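PDB 3L7X: putative Hit-like protein involved in cell-cycle regulation from Streptococcus mutans, which probably acts as a histidine-triad (HIT) hydrolase or transferase working on nucleotide substrates, binds zinc, and may take part in cell-cycle regulation. Local coordinates for residues Leu106-Asn120 / Val129-Ala141. Residues are numbered along the deposited sequence; the frame is centred on the assembly and turned at random.
Sequences LQKATKADGLNIINN and VFHAHVHLVPRFA. With NA (sodium ion), chain C; ZN (zinc ion), chain B.
Leu106 packs against Leu136 and Pro138 where the end of helix 99-110 covers one face of a two-strand antiparallel ladder. With CG anti to the backbone N (chi1 -164°), its side chain crosses Pro138 at about a right angle, CG 3.6 Å from Pro138 CG, while CD2 lies 3.6 Å from Leu136 CB. On the same face Ile117 lies alongside Leu136, pointing the same way, and its CG2 presses tightly on Val134 CG1 (3.5 Å). Beyond Pro138, the Phe140 ring turns its edge to Thr110 O, with CZ beside Thr110 CB.

The N-to-C directions of segments 114-120 and 134-139 make 157°, close to antiparallel, and their hydrogen-bonded pairs are Gly114-Arg139, Asn116-Val137 and Ile118-His135. Arg139 O accepts from both Asp113 N and Gly114 N, the signature of a classic beta bulge. Past it, Ala141 N reaches Asp113 OD2 (2.7 Å) on the anti side of the carboxylate.

On the other face, Arg139 bends at chi2 and chi3, bringing NH1 2.9 Å from Asn116 OD1 in an almost straight bond (171°), with the oxygen in the guanidinium plane; Asp144 holds its NE in a salt bridge, and Asn116 ND2 bonds Asn120 OD1 of the second subunit. At the far end His133 NE2 and His135 NE2 bind sodium with two waters; His133, predicted to carry AMP in the reaction intermediate, is oriented by ND1 donating to His131 O (2.8 Å), and His131 ND1 binds zinc with Cys38, Cys41 and His80.

Strand 73-77 flanks 134-139 on its other side, helix 99-110 covers Val134 and Leu136, and strand 114-121 pairs antiparallel with the second subunit, continuing the HIT-fold sheet across the dimer.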
ATOM      1  N   LEU A 106      -4.027 -15.084   2.469  1.00 23.06           N
ATOM      2  CA  LEU A 106      -3.717 -15.268   1.064  1.00 23.46           C
ATOM      3  C   LEU A 106      -2.397 -16.010   0.820  1.00 26.94           C
ATOM      4  O   LEU A 106      -2.270 -16.884  -0.047  1.00 25.21           O
ATOM      5  CB  LEU A 106      -3.699 -13.870   0.429  1.00 26.80           C
ATOM      6  CG  LEU A 106      -3.765 -13.672  -1.034  1.00 28.83           C
ATOM      7  CD1 LEU A 106      -5.032 -14.382  -1.586  1.00 29.64           C
ATOM      8  CD2 LEU A 106      -3.882 -12.130  -1.261  1.00 25.24           C
ATOM      9  N   GLN A 107      -1.388 -15.629   1.582  1.00 26.86           N
ATOM     10  CA  GLN A 107      -0.100 -16.262   1.462  1.00 28.23           C
ATOM     11  C   GLN A 107      -0.220 -17.725   1.870  1.00 28.90           C
ATOM     12  O   GLN A 107       0.319 -18.588   1.198  1.00 26.10           O
ATOM     13  CB  GLN A 107       0.959 -15.565   2.346  1.00 24.66           C
ATOM     14  CG  GLN A 107       2.292 -16.343   2.278  1.00 27.08           C
ATOM     15  CD  GLN A 107       3.392 -15.681   3.096  1.00 31.58           C
ATOM     16  OE1 GLN A 107       3.163 -15.252   4.252  1.00 31.22           O
ATOM     17  NE2 GLN A 107       4.612 -15.629   2.518  1.00 31.43           N
ATOM     18  N   LYS A 108      -0.971 -18.000   2.935  1.00 28.18           N
ATOM     19  CA  LYS A 108      -1.107 -19.391   3.401  1.00 35.25           C
ATOM     20  C   LYS A 108      -1.843 -20.230   2.336  1.00 31.99           C
ATOM     21  O   LYS A 108      -1.410 -21.332   1.937  1.00 32.92           O
ATOM     22  CB  LYS A 108      -1.901 -19.434   4.714  1.00 36.75           C
ATOM     23  CG  LYS A 108      -1.148 -18.936   5.952  1.00 39.76           C
ATOM     24  CD  LYS A 108      -1.929 -19.272   7.259  0.50 45.45           C
ATOM     25  CE  LYS A 108      -3.381 -18.693   7.304  0.50 49.73           C
ATOM     26  NZ  LYS A 108      -3.597 -17.187   7.616  1.00 39.71           N
ATOM     27  N   ALA A 109      -2.978 -19.710   1.868  1.00 26.41           N
ATOM     28  CA  ALA A 109      -3.788 -20.439   0.885  1.00 31.60           C
ATOM     29  C   ALA A 109      -3.043 -20.739  -0.406  1.00 32.78           C
ATOM     30  O   ALA A 109      -3.235 -21.823  -0.990  1.00 35.62           O
ATOM     31  CB  ALA A 109      -5.054 -19.654   0.571  1.00 31.41           C
ATOM     32  N   THR A 110      -2.209 -19.790  -0.858  1.00 29.22           N
ATOM     33  CA  THR A 110      -1.518 -19.931  -2.141  1.00 27.90           C
ATOM     34  C   THR A 110      -0.102 -20.470  -2.022  1.00 28.81           C
ATOM     35  O   THR A 110       0.537 -20.783  -3.036  1.00 30.30           O
ATOM     36  CB  THR A 110      -1.453 -18.581  -2.907  1.00 26.73           C
ATOM     37  OG1 THR A 110      -0.807 -17.598  -2.093  1.00 24.58           O
ATOM     38  CG2 THR A 110      -2.866 -18.065  -3.201  1.00 24.96           C
ATOM     39  N   LYS A 111       0.375 -20.591  -0.784  1.00 30.26           N
ATOM     40  CA  LYS A 111       1.772 -20.902  -0.527  1.00 34.05           C
ATOM     41  C   LYS A 111       2.715 -19.914  -1.263  1.00 33.71           C
ATOM     42  O   LYS A 111       3.737 -20.303  -1.818  1.00 36.28           O
ATOM     43  CB  LYS A 111       2.053 -22.371  -0.927  1.00 36.77           C
ATOM     44  CG  LYS A 111       1.201 -23.375  -0.171  1.00 45.77           C
ATOM     45  CD  LYS A 111       1.527 -24.781  -0.626  1.00 59.30           C
ATOM     46  CE  LYS A 111       0.549 -25.784  -0.042  1.00 68.01           C
ATOM     47  NZ  LYS A 111       0.996 -27.184  -0.304  1.00 73.69           N
ATOM     48  N   ALA A 112       2.355 -18.633  -1.264  1.00 25.28           N
ATOM     49  CA  ALA A 112       3.184 -17.623  -1.896  1.00 23.48           C
ATOM     50  C   ALA A 112       4.498 -17.364  -1.176  1.00 26.00           C
ATOM     51  O   ALA A 112       4.539 -17.474   0.066  1.00 27.27           O
ATOM     52  CB  ALA A 112       2.394 -16.296  -2.024  1.00 21.27           C
ATOM     53  N   ASP A 113       5.559 -17.035  -1.929  1.00 22.60           N
ATOM     54  CA  ASP A 113       6.862 -16.692  -1.294  1.00 21.76           C
ATOM     55  C   ASP A 113       6.960 -15.241  -0.861  1.00 19.19           C
ATOM     56  O   ASP A 113       7.814 -14.884  -0.002  1.00 22.40           O
ATOM     57  CB  ASP A 113       8.013 -16.995  -2.254  1.00 26.45           C
ATOM     58  CG  ASP A 113       8.001 -18.465  -2.722  1.00 35.51           C
ATOM     59  OD1 ASP A 113       8.128 -19.354  -1.870  1.00 37.41           O
ATOM     60  OD2 ASP A 113       7.773 -18.719  -3.924  1.00 38.28           O
ATOM     61  N   GLY A 114       6.104 -14.384  -1.406  1.00 20.05           N
ATOM     62  CA  GLY A 114       6.177 -12.953  -1.080  1.00 17.59           C
ATOM     63  C   GLY A 114       4.846 -12.313  -1.484  1.00 16.41           C
ATOM     64  O   GLY A 114       3.928 -13.005  -1.960  1.00 18.84           O
ATOM     65  N   LEU A 115       4.745 -11.012  -1.260  1.00 17.01           N
ATOM     66  CA  LEU A 115       3.469 -10.355  -1.595  1.00 18.18           C
ATOM     67  C   LEU A 115       3.748  -8.894  -1.839  1.00 16.61           C
ATOM     68  O   LEU A 115       4.467  -8.227  -1.061  1.00 15.38           O
ATOM     69  CB  LEU A 115       2.476 -10.496  -0.430  1.00 20.14           C
ATOM     70  CG  LEU A 115       1.021 -10.042  -0.807  1.00 21.60           C
ATOM     71  CD1 LEU A 115       0.115 -11.183  -0.625  1.00 30.72           C
ATOM     72  CD2 LEU A 115       0.661  -9.004   0.182  1.00 22.36           C
ATOM     73  N   ASN A 116       3.119  -8.340  -2.910  1.00 16.23           N
ATOM     74  CA  ASN A 116       3.107  -6.875  -3.045  1.00 14.28           C
ATOM     75  C   ASN A 116       1.760  -6.285  -2.660  1.00 17.09           C
ATOM     76  O   ASN A 116       0.721  -6.832  -3.072  1.00 18.88           O
ATOM     77  CB  ASN A 116       3.382  -6.427  -4.473  1.00 15.62           C
ATOM     78  CG  ASN A 116       4.729  -6.973  -5.002  1.00 19.75           C
ATOM     79  OD1 ASN A 116       4.774  -8.003  -5.663  1.00 22.71           O
ATOM     80  ND2 ASN A 116       5.850  -6.273  -4.638  1.00 18.61           N
ATOM     81  N   ILE A 117       1.805  -5.188  -1.917  1.00 15.26           N
ATOM     82  CA  ILE A 117       0.577  -4.423  -1.565  1.00 15.01           C
ATOM     83  C   ILE A 117       0.600  -3.138  -2.350  1.00 17.34           C
ATOM     84  O   ILE A 117       1.604  -2.385  -2.259  1.00 16.07           O
ATOM     85  CB  ILE A 117       0.585  -4.115  -0.039  1.00 16.06           C
ATOM     86  CG1 ILE A 117       0.414  -5.448   0.690  1.00 18.35           C
ATOM     87  CG2 ILE A 117      -0.609  -3.166   0.306  1.00 18.29           C
ATOM     88  CD1 ILE A 117       0.603  -5.310   2.219  1.00 20.11           C
ATOM     89  N   ILE A 118      -0.432  -2.866  -3.177  1.00 14.15           N
ATOM     90  CA  ILE A 118      -0.313  -1.722  -4.101  1.00 15.80           C
ATOM     91  C   ILE A 118      -1.603  -0.930  -4.157  1.00 14.05           C
ATOM     92  O   ILE A 118      -2.691  -1.533  -4.248  1.00 15.53           O
ATOM     93  CB  ILE A 118      -0.041  -2.237  -5.537  1.00 14.09           C
ATOM     94  CG1 ILE A 118       1.263  -3.057  -5.528  1.00 18.07           C
ATOM     95  CG2 ILE A 118       0.108  -1.095  -6.566  1.00 18.26           C
ATOM     96  CD1 ILE A 118       1.491  -3.833  -6.853  1.00 18.87           C
ATOM     97  N   ASN A 119      -1.473   0.387  -4.049  1.00 15.22           N
ATOM     98  CA  ASN A 119      -2.644   1.265  -4.284  1.00 15.16           C
ATOM     99  C   ASN A 119      -2.296   2.256  -5.363  1.00 16.34           C
ATOM    100  O   ASN A 119      -1.300   2.975  -5.254  1.00 16.46           O
ATOM    101  CB  ASN A 119      -3.087   1.964  -2.988  1.00 15.35           C
ATOM    102  CG  ASN A 119      -4.253   2.890  -3.241  1.00 16.96           C
ATOM    103  OD1 ASN A 119      -5.410   2.439  -3.542  1.00 21.40           O
ATOM    104  ND2 ASN A 119      -4.005   4.157  -3.150  1.00 15.87           N
ATOM    105  N   ASN A 120      -3.148   2.348  -6.409  1.00 14.45           N
ATOM    106  CA  ASN A 120      -2.801   3.206  -7.533  1.00 16.05           C
ATOM    107  C   ASN A 120      -3.730   4.429  -7.503  1.00 15.95           C
ATOM    108  O   ASN A 120      -4.935   4.268  -7.343  1.00 18.70           O
ATOM    109  CB  ASN A 120      -3.067   2.469  -8.864  1.00 15.00           C
ATOM    110  CG  ASN A 120      -2.078   1.323  -9.071  1.00 15.84           C
ATOM    111  OD1 ASN A 120      -1.031   1.332  -8.401  1.00 16.26           O
ATOM    112  ND2 ASN A 120      -2.401   0.343  -9.894  1.00 19.86           N
ATOM    113  N   VAL A 129     -10.652   2.293 -12.132  1.00 17.46           N
ATOM    114  CA  VAL A 129     -11.891   2.259 -11.349  1.00 21.99           C
ATOM    115  C   VAL A 129     -11.713   3.214 -10.173  1.00 18.80           C
ATOM    116  O   VAL A 129     -10.781   3.064  -9.390  1.00 19.24           O
ATOM    117  CB  VAL A 129     -12.191   0.831 -10.831  1.00 20.32           C
ATOM    118  CG1 VAL A 129     -13.472   0.833  -9.946  1.00 18.77           C
ATOM    119  CG2 VAL A 129     -12.356  -0.105 -12.044  1.00 19.59           C
ATOM    120  N   PHE A 130     -12.594   4.201 -10.082  1.00 18.23           N
ATOM    121  CA  PHE A 130     -12.418   5.309  -9.135  1.00 16.81           C
ATOM    122  C   PHE A 130     -13.084   5.143  -7.796  1.00 17.95           C
ATOM    123  O   PHE A 130     -13.654   6.108  -7.235  1.00 19.55           O
ATOM    124  CB  PHE A 130     -12.620   6.673  -9.883  1.00 18.77           C
ATOM    125  CG  PHE A 130     -11.475   6.928 -10.872  1.00 19.37           C
ATOM    126  CD1 PHE A 130     -10.292   7.534 -10.480  1.00 19.16           C
ATOM    127  CD2 PHE A 130     -11.551   6.465 -12.203  1.00 25.80           C
ATOM    128  CE1 PHE A 130      -9.237   7.696 -11.385  1.00 19.84           C
ATOM    129  CE2 PHE A 130     -10.469   6.602 -13.100  1.00 26.96           C
ATOM    130  CZ  PHE A 130      -9.307   7.242 -12.668  1.00 24.73           C
ATOM    131  N   HIS A 131     -12.899   3.933  -7.221  1.00 15.49           N
ATOM    132  CA  HIS A 131     -13.241   3.638  -5.825  1.00 16.96           C
ATOM    133  C   HIS A 131     -11.986   2.983  -5.298  1.00 19.68           C
ATOM    134  O   HIS A 131     -11.469   2.078  -5.944  1.00 20.32           O
ATOM    135  CB  HIS A 131     -14.357   2.611  -5.837  1.00 16.66           C
ATOM    136  CG  HIS A 131     -14.851   2.211  -4.491  1.00 18.42           C
ATOM    137  ND1 HIS A 131     -16.185   2.262  -4.189  1.00 19.15           N
ATOM    138  CD2 HIS A 131     -14.244   1.663  -3.415  1.00 19.77           C
ATOM    139  CE1 HIS A 131     -16.393   1.799  -2.973  1.00 19.94           C
ATOM    140  NE2 HIS A 131     -15.216   1.410  -2.475  1.00 20.88           N
ATOM    141  N   ALA A 132     -11.535   3.476  -4.170  1.00 16.90           N
ATOM    142  CA  ALA A 132     -10.180   3.087  -3.687  1.00 15.58           C
ATOM    143  C   ALA A 132     -10.085   1.586  -3.617  1.00 17.53           C
ATOM    144  O   ALA A 132     -10.983   0.931  -3.067  1.00 18.11           O
ATOM    145  CB  ALA A 132      -9.960   3.749  -2.298  1.00 17.69           C
ATOM    146  N   HIS A 133      -8.943   0.995  -4.067  1.00 14.25           N
ATOM    147  CA  HIS A 133      -8.800  -0.446  -3.903  1.00 15.09           C
ATOM    148  C   HIS A 133      -7.304  -0.711  -3.672  1.00 14.86           C
ATOM    149  O   HIS A 133      -6.457  -0.074  -4.319  1.00 16.48           O
ATOM    150  CB  HIS A 133      -9.287  -1.240  -5.141  1.00 14.35           C
ATOM    151  CG  HIS A 133      -8.890  -0.677  -6.467  1.00 16.76           C
ATOM    152  ND1 HIS A 133      -9.483   0.461  -6.973  1.00 17.89           N
ATOM    153  CD2 HIS A 133      -8.080  -1.159  -7.453  1.00 16.95           C
ATOM    154  CE1 HIS A 133      -9.032   0.682  -8.205  1.00 19.58           C
ATOM    155  NE2 HIS A 133      -8.189  -0.286  -8.521  1.00 17.69           N
ATOM    156  N   VAL A 134      -7.016  -1.606  -2.717  1.00 14.83           N
ATOM    157  CA  VAL A 134      -5.637  -2.014  -2.473  1.00 15.58           C
ATOM    158  C   VAL A 134      -5.412  -3.375  -3.027  1.00 14.17           C
ATOM    159  O   VAL A 134      -6.157  -4.364  -2.726  1.00 15.90           O
ATOM    160  CB  VAL A 134      -5.372  -2.046  -0.953  1.00 15.06           C
ATOM    161  CG1 VAL A 134      -3.847  -2.418  -0.684  1.00 12.94           C
ATOM    162  CG2 VAL A 134      -5.729  -0.712  -0.342  1.00 18.08           C
ATOM    163  N   HIS A 135      -4.427  -3.488  -3.927  1.00 14.52           N
ATOM    164  CA  HIS A 135      -4.142  -4.813  -4.511  1.00 15.12           C
ATOM    165  C   HIS A 135      -3.262  -5.616  -3.518  1.00 16.34           C
ATOM    166  O   HIS A 135      -2.330  -5.053  -2.960  1.00 17.15           O
ATOM    167  CB  HIS A 135      -3.224  -4.695  -5.711  1.00 14.80           C
ATOM    168  CG  HIS A 135      -3.816  -3.956  -6.873  1.00 16.10           C
ATOM    169  ND1 HIS A 135      -4.263  -4.611  -8.003  1.00 16.93           N
ATOM    170  CD2 HIS A 135      -4.002  -2.637  -7.090  1.00 14.67           C
ATOM    171  CE1 HIS A 135      -4.722  -3.723  -8.867  1.00 14.45           C
ATOM    172  NE2 HIS A 135      -4.572  -2.512  -8.342  1.00 14.93           N
ATOM    173  N   LEU A 136      -3.582  -6.900  -3.359  1.00 13.72           N
ATOM    174  CA  LEU A 136      -2.640  -7.859  -2.656  1.00 15.21           C
ATOM    175  C   LEU A 136      -2.237  -8.812  -3.747  1.00 16.94           C
ATOM    176  O   LEU A 136      -3.082  -9.509  -4.288  1.00 18.06           O
ATOM    177  CB  LEU A 136      -3.356  -8.600  -1.535  1.00 16.55           C
ATOM    178  CG  LEU A 136      -4.096  -7.719  -0.516  1.00 19.68           C
ATOM    179  CD1 LEU A 136      -4.723  -8.608   0.609  1.00 21.06           C
ATOM    180  CD2 LEU A 136      -3.209  -6.696   0.106  1.00 20.88           C
ATOM    181  N   VAL A 137      -0.965  -8.820  -4.123  1.00 14.65           N
ATOM    182  CA  VAL A 137      -0.490  -9.584  -5.294  1.00 15.30           C
ATOM    183  C   VAL A 137       0.502 -10.618  -4.731  1.00 18.49           C
ATOM    184  O   VAL A 137       1.705 -10.297  -4.460  1.00 18.34           O
ATOM    185  CB  VAL A 137       0.240  -8.680  -6.293  1.00 16.58           C
ATOM    186  CG1 VAL A 137       0.709  -9.471  -7.502  1.00 17.22           C
ATOM    187  CG2 VAL A 137      -0.666  -7.487  -6.736  1.00 17.57           C
ATOM    188  N   PRO A 138       0.050 -11.854  -4.577  1.00 15.72           N
ATOM    189  CA  PRO A 138       1.008 -12.913  -4.122  1.00 18.36           C
ATOM    190  C   PRO A 138       2.119 -13.078  -5.143  1.00 19.34           C
ATOM    191  O   PRO A 138       1.916 -12.960  -6.382  1.00 18.09           O
ATOM    192  CB  PRO A 138       0.100 -14.161  -4.077  1.00 20.68           C
ATOM    193  CG  PRO A 138      -1.314 -13.583  -3.731  1.00 19.21           C
ATOM    194  CD  PRO A 138      -1.326 -12.379  -4.726  1.00 18.91           C
ATOM    195  N   ARG A 139       3.322 -13.417  -4.670  1.00 17.00           N
ATOM    196  CA  ARG A 139       4.459 -13.554  -5.544  1.00 20.71           C
ATOM    197  C   ARG A 139       5.067 -14.976  -5.316  1.00 24.04           C
ATOM    198  O   ARG A 139       5.047 -15.518  -4.194  1.00 21.31           O
ATOM    199  CB  ARG A 139       5.538 -12.484  -5.250  1.00 20.90           C
ATOM    200  CG  ARG A 139       5.023 -11.023  -5.452  1.00 21.18           C
ATOM    201  CD  ARG A 139       4.641 -10.855  -6.950  1.00 20.80           C
ATOM    202  NE  ARG A 139       5.820 -11.083  -7.848  1.00 23.40           N
ATOM    203  CZ  ARG A 139       6.739 -10.155  -8.128  1.00 25.59           C
ATOM    204  NH1 ARG A 139       6.724  -8.937  -7.554  1.00 21.10           N
ATOM    205  NH2 ARG A 139       7.700 -10.445  -8.992  1.00 32.52           N
ATOM    206  N   PHE A 140       5.495 -15.596  -6.408  1.00 22.95           N
ATOM    207  CA  PHE A 140       5.968 -16.981  -6.404  1.00 26.90           C
ATOM    208  C   PHE A 140       7.364 -17.056  -7.045  1.00 31.59           C
ATOM    209  O   PHE A 140       7.553 -16.685  -8.196  1.00 33.55           O
ATOM    210  CB  PHE A 140       4.950 -17.852  -7.185  1.00 27.90           C
ATOM    211  CG  PHE A 140       3.572 -17.733  -6.668  1.00 25.71           C
ATOM    212  CD1 PHE A 140       3.132 -18.578  -5.639  1.00 26.88           C
ATOM    213  CD2 PHE A 140       2.701 -16.745  -7.170  1.00 25.11           C
ATOM    214  CE1 PHE A 140       1.868 -18.484  -5.119  1.00 23.76           C
ATOM    215  CE2 PHE A 140       1.424 -16.643  -6.655  1.00 24.54           C
ATOM    216  CZ  PHE A 140       0.983 -17.480  -5.640  1.00 23.72           C
ATOM    217  N   ALA A 141       8.366 -17.505  -6.295  1.00 29.80           N
ATOM    218  CA  ALA A 141       9.657 -17.698  -6.918  1.00 35.49           C
ATOM    219  C   ALA A 141       9.481 -18.535  -8.188  1.00 40.48           C
ATOM    220  O   ALA A 141      10.094 -18.239  -9.202  1.00 45.95           O
ATOM    221  CB  ALA A 141      10.584 -18.407  -5.956  1.00 42.83           C
TER
HETATM  222 NA    NA C 141      -5.595   0.014  -9.448  1.00 25.72          NA
HETATM  223 ZN    ZN B 140     -17.712   3.340  -5.171  0.80 18.23          ZN
HETATM  224  O   HOH W   1      -5.368   0.807  -6.700  1.00 16.85           O
HETATM  225  O   HOH W   2      -7.387   3.079  -5.851  1.00 18.29           O
HETATM  226  O   HOH W   3      -4.622  -0.303 -11.834  1.00 22.30           O